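Local coordinates for putative adhesin (Bacteroides thetaiotaomicron, PDB 4QDG), which probably serves as an outer-membrane lipoprotein of the FimB/Mfa2 family, working as an adhesin or pilus-anchoring protein at the bacterial surface, at residues A[30-35]-A[61-66]; A[82-87]-A[91-96]; A[274-279]-A[297-302]. All coordinates share one frame; numbering follows the deposited sequence. Where two conformers were deposited one is given.

Contact 1: residues A[30-35]-A[61-66]; sequences AFAKKV and QDENYR
A32 presents its methyl group to the loop that carries Q61 and E63. CB lies 3.5 Å from the backbone O of Q61, and in the conformer of E63 described here it also lies 3.9 Å from E63 CG. Alanine suits this place because its short side chain lets the loop backbone come close to the helix. Q61 also touches A32 through its side chain, its CG 3.6 Å from A32 O. Beyond CG the glutamine chain bends (chi2 90°), and this carries its amide back toward the C-terminal end of the short helix 31-34.

There a water joins the two segments through three hydrogen bonds. It accepts from Q61 NE2 at 2.6 Å and donates to A32 O at 2.6 Å and to V35 O at 2.7 Å. Glutamine suits the place because its amide, carried on a bent chain, reaches that water from the loop. A second water accepts from A32 N at 2.9 Å, an N-H of the helix's first turn, which has no carbonyl of an earlier turn to bond to. Its other link, to E63 OE2, is doubtful because E63 has two conformers.

Further out, A30 is the N-cap of the helix, and N29 hydrogen-bonds F31 N through its side chain. The loop is shaped by a type I turn from D62 to Y65, in which D62 OD1 accepts from N64 N to make an Asx turn. F31 and Y65 both pack on F19 of strand 15-20 and on L60, so the two segments meet the same apolar residues of the fold. D36, a magnesium ligand, follows V35 directly. This surface junction rests on one methyl contact and a single well-placed water bridge rather than on direct polar bonds.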
# COMPACT_ATOMS: atom_id res chain seq x y z
N ALA A 30 3.12 4.64 13.73
CA ALA A 30 4.29 4.95 12.93
C ALA A 30 4.02 6.17 12.06
O ALA A 30 4.78 6.42 11.11
CB ALA A 30 4.65 3.75 12.06
N PHE A 31 2.94 6.94 12.39
CA PHE A 31 2.55 8.13 11.64
C PHE A 31 3.72 9.11 11.48
O PHE A 31 3.99 9.53 10.37
CB PHE A 31 1.35 8.87 12.30
CG PHE A 31 0.85 10.03 11.46
CD1 PHE A 31 1.40 11.30 11.60
CD2 PHE A 31 -0.13 9.84 10.49
CE1 PHE A 31 0.98 12.36 10.78
CE2 PHE A 31 -0.58 10.92 9.70
CZ PHE A 31 -0.02 12.17 9.86
N ALA A 32 4.39 9.48 12.61
CA ALA A 32 5.49 10.44 12.66
C ALA A 32 6.65 10.05 11.75
O ALA A 32 7.25 10.93 11.14
CB ALA A 32 5.99 10.61 14.09
N LYS A 33 6.95 8.76 11.63
CA LYS A 33 8.06 8.35 10.78
C LYS A 33 7.64 8.01 9.36
O LYS A 33 8.50 8.03 8.47
CB LYS A 33 8.87 7.18 11.39
CG LYS A 33 8.06 6.07 12.04
CD LYS A 33 8.97 5.14 12.86
CE LYS A 33 8.21 4.10 13.65
NZ LYS A 33 9.10 3.06 14.24
N LYS A 34 6.33 7.78 9.10
CA LYS A 34 5.92 7.39 7.75
C LYS A 34 5.14 8.43 6.97
O LYS A 34 5.29 8.46 5.76
CB LYS A 34 5.11 6.07 7.77
CG LYS A 34 5.86 4.85 8.38
CD LYS A 34 7.25 4.61 7.81
CE LYS A 34 7.38 3.39 6.93
NZ LYS A 34 7.95 3.72 5.59
N VAL A 35 4.32 9.29 7.62
CA VAL A 35 3.49 10.26 6.86
C VAL A 35 4.10 11.65 6.90
O VAL A 35 4.03 12.32 7.93
CB VAL A 35 2.01 10.25 7.31
CG1 VAL A 35 1.17 11.19 6.44
CG2 VAL A 35 1.44 8.84 7.30
N GLN A 61 6.32 15.14 12.23
CA GLN A 61 7.28 14.25 12.89
C GLN A 61 7.13 14.36 14.41
O GLN A 61 7.67 13.54 15.14
CB GLN A 61 8.72 14.55 12.44
CG GLN A 61 9.05 14.00 11.05
CD GLN A 61 8.75 14.98 9.94
OE1 GLN A 61 9.47 15.96 9.74
NE2 GLN A 61 7.73 14.71 9.15
N ASP A 62 6.39 15.36 14.89
CA ASP A 62 6.12 15.53 16.31
C ASP A 62 4.90 14.66 16.66
O ASP A 62 3.84 14.84 16.06
CB ASP A 62 5.92 17.02 16.64
CG ASP A 62 5.50 17.35 18.06
OD1 ASP A 62 5.77 16.52 18.98
OD2 ASP A 62 4.93 18.45 18.28
N GLU A 63 5.06 13.72 17.62
CA GLU A 63 3.98 12.81 18.00
C GLU A 63 2.88 13.53 18.80
O GLU A 63 1.75 13.04 18.85
CB GLU A 63 4.52 11.57 18.73
CG GLU A 63 4.72 10.39 17.78
CD GLU A 63 5.62 9.26 18.23
OE1 GLU A 63 6.77 9.54 18.63
OE2 GLU A 63 5.20 8.08 18.13
N ASN A 64 3.18 14.73 19.36
CA ASN A 64 2.23 15.59 20.07
C ASN A 64 1.43 16.49 19.11
O ASN A 64 0.63 17.29 19.58
CB ASN A 64 2.95 16.45 21.13
CG ASN A 64 3.55 15.67 22.29
OD1 ASN A 64 2.92 14.76 22.87
ND2 ASN A 64 4.77 16.04 22.68
N TYR A 65 1.65 16.38 17.77
CA TYR A 65 0.95 17.16 16.75
C TYR A 65 -0.56 16.93 16.77
O TYR A 65 -1.03 15.79 16.82
CB TYR A 65 1.46 16.85 15.31
CG TYR A 65 0.64 17.49 14.21
CD1 TYR A 65 0.57 18.88 14.08
CD2 TYR A 65 -0.16 16.72 13.36
CE1 TYR A 65 -0.25 19.48 13.13
CE2 TYR A 65 -0.98 17.31 12.40
CZ TYR A 65 -1.01 18.69 12.28
OH TYR A 65 -1.81 19.30 11.34
N ARG A 66 -1.30 18.05 16.72
CA ARG A 66 -2.76 18.09 16.66
C ARG A 66 -3.19 19.17 15.69
O ARG A 66 -2.55 20.20 15.61
CB ARG A 66 -3.42 18.34 18.03
CG ARG A 66 -3.09 17.35 19.14
CD ARG A 66 -3.59 15.94 18.92
NE ARG A 66 -3.24 15.10 20.06
CZ ARG A 66 -2.14 14.36 20.16
NH1 ARG A 66 -1.28 14.31 19.14
NH2 ARG A 66 -1.91 13.65 21.25
O HOH W 1 6.31 12.48 9.33
O HOH W 2 4.55 7.81 15.00

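Contact 2: residues A[82-87]-A[91-96]; sequences GGLACN and FLMKYT. With MG (magnesium ion), chain C.
F91 O and G83 O are both hydrogen-bonded to the hydroxyl of S89, which lies in the connection between the segments and so ties the start of the loop to the strand that follows. L84 CD2 packs 3.4 Å from the same F91 O. L84 sets its two branches on different neighbours. CD2 meets F91 CB at 4.0 Å, while CD1 meets CE of M93, a selenomethionine in this crystal, at 3.6 Å. The leucine and M93 side chains cross at about a right angle, and the extended M93 chain (chi2 165°) runs past L84 CD1, with CE nearest. A forked leucine suits a place where two apolar groups must be touched at once.

Strand 91-94 is an outer strand of a three-stranded antiparallel sheet within this chain, paired with strand 107-110, whose V108 touches both L84 and F91. On the loop, G83 adopts positive phi (86°), a conformation that glycine takes readily. Further along, C86 turns SG between its backbone N and carbonyl carbon and binds the magnesium ion, with SG 2.1 Å from the metal, in a site shared with D36, C37 and H124.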
# COMPACT_ATOMS: atom_id res chain seq x y z
N GLY A 82 -2.62 10.70 3.38
CA GLY A 82 -1.18 10.81 3.54
C GLY A 82 -0.53 10.47 2.22
O GLY A 82 -0.96 9.54 1.54
N GLY A 83 0.46 11.26 1.80
CA GLY A 83 1.17 11.00 0.55
C GLY A 83 0.56 11.56 -0.72
O GLY A 83 0.95 11.13 -1.80
N LEU A 84 -0.38 12.49 -0.59
CA LEU A 84 -1.05 13.16 -1.71
C LEU A 84 -0.52 14.57 -1.95
O LEU A 84 -0.56 15.03 -3.08
CB LEU A 84 -2.56 13.26 -1.45
CG LEU A 84 -3.52 12.29 -2.09
CD1 LEU A 84 -4.90 12.86 -2.10
CD2 LEU A 84 -3.18 12.01 -3.51
N ALA A 85 -0.09 15.26 -0.88
CA ALA A 85 0.29 16.68 -0.86
C ALA A 85 1.70 17.01 -1.34
O ALA A 85 1.85 17.97 -2.09
CB ALA A 85 0.10 17.26 0.54
N CYS A 86 2.74 16.29 -0.87
CA CYS A 86 4.12 16.65 -1.26
C CYS A 86 4.42 16.32 -2.74
O CYS A 86 3.63 15.66 -3.41
CB CYS A 86 5.16 16.04 -0.32
SG CYS A 86 5.48 14.28 -0.58
N ASN A 87 5.55 16.86 -3.25
CA ASN A 87 6.01 16.70 -4.63
C ASN A 87 6.43 15.24 -4.96
O ASN A 87 6.46 14.87 -6.13
CB ASN A 87 7.18 17.67 -4.93
CG ASN A 87 8.34 17.62 -3.96
OD1 ASN A 87 8.22 17.92 -2.77
ND2 ASN A 87 9.52 17.29 -4.46
N PHE A 91 0.10 9.50 -6.32
CA PHE A 91 -1.33 9.50 -6.58
C PHE A 91 -1.90 10.92 -6.73
O PHE A 91 -1.26 11.90 -6.35
CB PHE A 91 -2.07 8.72 -5.48
CG PHE A 91 -1.76 7.24 -5.41
CD1 PHE A 91 -0.57 6.79 -4.83
CD2 PHE A 91 -2.66 6.30 -5.88
CE1 PHE A 91 -0.27 5.43 -4.78
CE2 PHE A 91 -2.37 4.93 -5.81
CZ PHE A 91 -1.18 4.51 -5.26
N LEU A 92 -3.10 11.02 -7.32
CA LEU A 92 -3.77 12.31 -7.52
C LEU A 92 -5.22 12.25 -7.13
O LEU A 92 -5.89 11.24 -7.37
CB LEU A 92 -3.70 12.76 -9.00
CG LEU A 92 -2.34 12.94 -9.67
CD1 LEU A 92 -2.47 12.96 -11.17
CD2 LEU A 92 -1.68 14.23 -9.21
N MSE A 93 -5.73 13.35 -6.57
CA MSE A 93 -7.15 13.51 -6.31
C MSE A 93 -7.82 13.72 -7.64
O MSE A 93 -7.30 14.45 -8.49
CB MSE A 93 -7.41 14.68 -5.37
CG MSE A 93 -7.82 14.24 -4.02
SE MSE A 93 -7.67 15.74 -2.83
CE MSE A 93 -7.87 14.79 -1.24
N LYS A 94 -8.94 13.06 -7.84
CA LYS A 94 -9.67 13.08 -9.10
C LYS A 94 -11.14 13.44 -8.85
O LYS A 94 -11.84 12.78 -8.07
CB LYS A 94 -9.53 11.69 -9.76
CG LYS A 94 -9.94 11.60 -11.22
CD LYS A 94 -9.94 10.15 -11.67
CE LYS A 94 -10.52 9.96 -13.05
NZ LYS A 94 -10.68 8.52 -13.38
N TYR A 95 -11.60 14.51 -9.48
CA TYR A 95 -12.99 14.95 -9.42
C TYR A 95 -13.58 14.79 -10.80
O TYR A 95 -12.88 15.01 -11.81
CB TYR A 95 -13.13 16.40 -8.89
CG TYR A 95 -13.02 16.53 -7.39
CD1 TYR A 95 -14.09 16.20 -6.56
CD2 TYR A 95 -11.88 17.07 -6.79
CE1 TYR A 95 -14.01 16.33 -5.17
CE2 TYR A 95 -11.79 17.22 -5.41
CZ TYR A 95 -12.86 16.86 -4.60
OH TYR A 95 -12.78 17.01 -3.23
N THR A 96 -14.85 14.35 -10.87
CA THR A 96 -15.51 14.14 -12.16
C THR A 96 -16.13 15.48 -12.61
O THR A 96 -16.98 16.03 -11.88
CB THR A 96 -16.52 12.98 -12.09
OG1 THR A 96 -15.89 11.84 -11.51
CG2 THR A 96 -17.08 12.60 -13.47
MG MG C . 4.78 12.94 0.88

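Contact 3: residues A[274-279]-A[297-302]. With MG (magnesium ion), chain D.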
# COMPACT_ATOMS: atom_id res chain seq x y z
N ASP A 274 -4.05 -5.32 4.33
CA ASP A 274 -3.83 -3.90 4.60
C ASP A 274 -2.75 -3.68 5.64
O ASP A 274 -1.92 -2.80 5.43
CB ASP A 274 -5.11 -3.18 5.05
CG ASP A 274 -6.26 -3.22 4.08
OD1 ASP A 274 -6.01 -3.09 2.87
OD2 ASP A 274 -7.43 -3.31 4.55
N ARG A 275 -2.71 -4.46 6.74
CA ARG A 275 -1.70 -4.27 7.80
C ARG A 275 -0.26 -4.55 7.31
O ARG A 275 0.66 -3.89 7.76
CB ARG A 275 -1.97 -5.15 9.02
CG ARG A 275 -3.08 -4.65 9.91
CD ARG A 275 -3.09 -5.44 11.20
NE ARG A 275 -4.19 -5.02 12.06
CZ ARG A 275 -4.13 -4.03 12.95
NH1 ARG A 275 -2.99 -3.36 13.14
NH2 ARG A 275 -5.19 -3.72 13.68
N GLU A 276 -0.09 -5.54 6.46
CA GLU A 276 1.22 -5.87 5.94
C GLU A 276 1.45 -5.12 4.64
O GLU A 276 0.63 -5.19 3.73
CB GLU A 276 1.41 -7.38 5.75
CG GLU A 276 2.83 -7.75 5.33
CD GLU A 276 3.89 -7.30 6.32
OE1 GLU A 276 4.18 -8.07 7.27
OE2 GLU A 276 4.42 -6.18 6.15
N SER A 277 2.56 -4.38 4.55
CA SER A 277 2.89 -3.61 3.34
C SER A 277 4.26 -4.01 2.74
O SER A 277 4.62 -3.55 1.65
CB SER A 277 2.87 -2.12 3.66
OG SER A 277 3.87 -1.80 4.61
N GLU A 278 5.03 -4.83 3.46
CA GLU A 278 6.35 -5.29 3.06
C GLU A 278 6.27 -6.78 2.91
O GLU A 278 6.04 -7.47 3.88
CB GLU A 278 7.44 -4.85 4.07
CG GLU A 278 7.70 -3.34 4.11
CD GLU A 278 8.29 -2.67 2.88
OE1 GLU A 278 8.97 -3.35 2.09
OE2 GLU A 278 8.11 -1.43 2.74
N TRP A 279 6.33 -7.25 1.65
CA TRP A 279 6.18 -8.66 1.31
C TRP A 279 7.40 -9.21 0.64
O TRP A 279 8.06 -8.50 -0.13
CB TRP A 279 4.99 -8.82 0.35
CG TRP A 279 3.70 -8.21 0.81
CD1 TRP A 279 3.23 -6.96 0.51
CD2 TRP A 279 2.66 -8.86 1.56
NE1 TRP A 279 1.99 -6.77 1.07
CE2 TRP A 279 1.61 -7.92 1.72
CE3 TRP A 279 2.55 -10.13 2.17
CZ2 TRP A 279 0.44 -8.23 2.42
CZ3 TRP A 279 1.38 -10.43 2.87
CH2 TRP A 279 0.35 -9.48 2.99
N LYS A 297 8.57 -19.55 0.20
CA LYS A 297 8.72 -18.78 1.41
C LYS A 297 7.96 -17.50 1.24
O LYS A 297 8.10 -16.84 0.22
CB LYS A 297 10.19 -18.50 1.74
CG LYS A 297 10.75 -19.46 2.76
CD LYS A 297 12.20 -19.19 3.04
CE LYS A 297 12.53 -19.42 4.48
NZ LYS A 297 13.94 -19.83 4.65
N ILE A 298 7.09 -17.18 2.22
CA ILE A 298 6.37 -15.90 2.24
C ILE A 298 6.77 -15.23 3.53
O ILE A 298 6.62 -15.83 4.58
CB ILE A 298 4.84 -15.99 2.05
CG1 ILE A 298 4.49 -16.86 0.84
CG2 ILE A 298 4.26 -14.58 1.94
CD1 ILE A 298 3.03 -17.04 0.57
N ASN A 299 7.33 -14.00 3.44
CA ASN A 299 7.78 -13.21 4.60
C ASN A 299 8.62 -14.06 5.56
O ASN A 299 8.43 -14.01 6.77
CB ASN A 299 6.59 -12.53 5.31
CG ASN A 299 5.88 -11.54 4.41
OD1 ASN A 299 6.32 -11.26 3.31
ND2 ASN A 299 4.75 -11.02 4.82
N ASP A 300 9.57 -14.82 4.99
CA ASP A 300 10.54 -15.70 5.67
C ASP A 300 9.86 -16.93 6.31
O ASP A 300 10.49 -17.64 7.07
CB ASP A 300 11.37 -14.91 6.72
CG ASP A 300 12.73 -15.51 7.04
OD1 ASP A 300 13.46 -15.91 6.09
OD2 ASP A 300 13.10 -15.55 8.25
N TRP A 301 8.61 -17.21 5.97
CA TRP A 301 7.93 -18.38 6.53
C TRP A 301 7.66 -19.40 5.40
O TRP A 301 7.15 -19.03 4.35
CB TRP A 301 6.65 -17.94 7.27
CG TRP A 301 5.82 -19.08 7.75
CD1 TRP A 301 4.73 -19.63 7.13
CD2 TRP A 301 6.06 -19.86 8.93
NE1 TRP A 301 4.28 -20.71 7.86
CE2 TRP A 301 5.07 -20.87 8.97
CE3 TRP A 301 6.98 -19.77 9.98
CZ2 TRP A 301 4.99 -21.80 10.01
CZ3 TRP A 301 6.92 -20.70 11.01
CH2 TRP A 301 5.93 -21.69 11.03
N THR A 302 8.07 -20.67 5.59
CA THR A 302 7.90 -21.72 4.58
C THR A 302 6.43 -22.16 4.51
O THR A 302 5.83 -22.57 5.51
CB THR A 302 8.85 -22.90 4.84
OG1 THR A 302 10.18 -22.39 4.82
CG2 THR A 302 8.74 -23.97 3.76
MG MG D . -0.78 -4.00 2.49
O HOH W 3 3.45 -10.99 7.21
O HOH W 4 -0.61 -1.86 2.64
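N299 and E276 reach toward each other from opposite directions, with the amide and carboxylate planes 79° apart. ND2 of N299 comes 3.8 Å from E276 CG, and a water bridges the two polar groups: it accepts from N299 ND2 at 2.7 Å and donates to E276 OE1 at 3.0 Å. Against W279 the same amide leans at 35° to the indole plane, its ND2 3.6 Å from W279 CE3, while OD1 lies 3.3 Å from W279 CA and accepts from S280 N. Asparagine suits the place because one amide serves both a water and a strand N-H.

N299 belongs to a type I' turn, I298 to W301, that joins strands 295-298 and 301-304 as a two-residue hairpin; asparagine tolerates the left-handed backbone there. Strand 295-298 pairs antiparallel with strand 278-285.

E276 has CG anti to its own N (chi1 -174°), and this lays CG over one face of the W279 ring, 3.6 Å above its plane near the rim. OE2 accepts from E278 N at 3.1 Å on the anti side. The backbone O of E276 binds magnesium, as do L273 O and N151 OD1, the latter also hydrogen-bonded to W279 NE1.

The three contacts follow one another along the chain, each closing before the next opens. Contacts 1 and 2 have centres about 20 Å apart and touch where V35 CG1 packs 3.8 Å from G82 CA; D36 and C37, just after residues 30-35, share a magnesium ion with C86 of contact 2. Contact 3 lies about 25 Å from contact 1 and about 28 Å from contact 2, centre to centre, and is on the opposite side of the chain's centre from contact 2. It holds part of a second magnesium site. The two separate metal sites thus probably fix loops in different parts of the fold, consistent with a metal-binding surface protein.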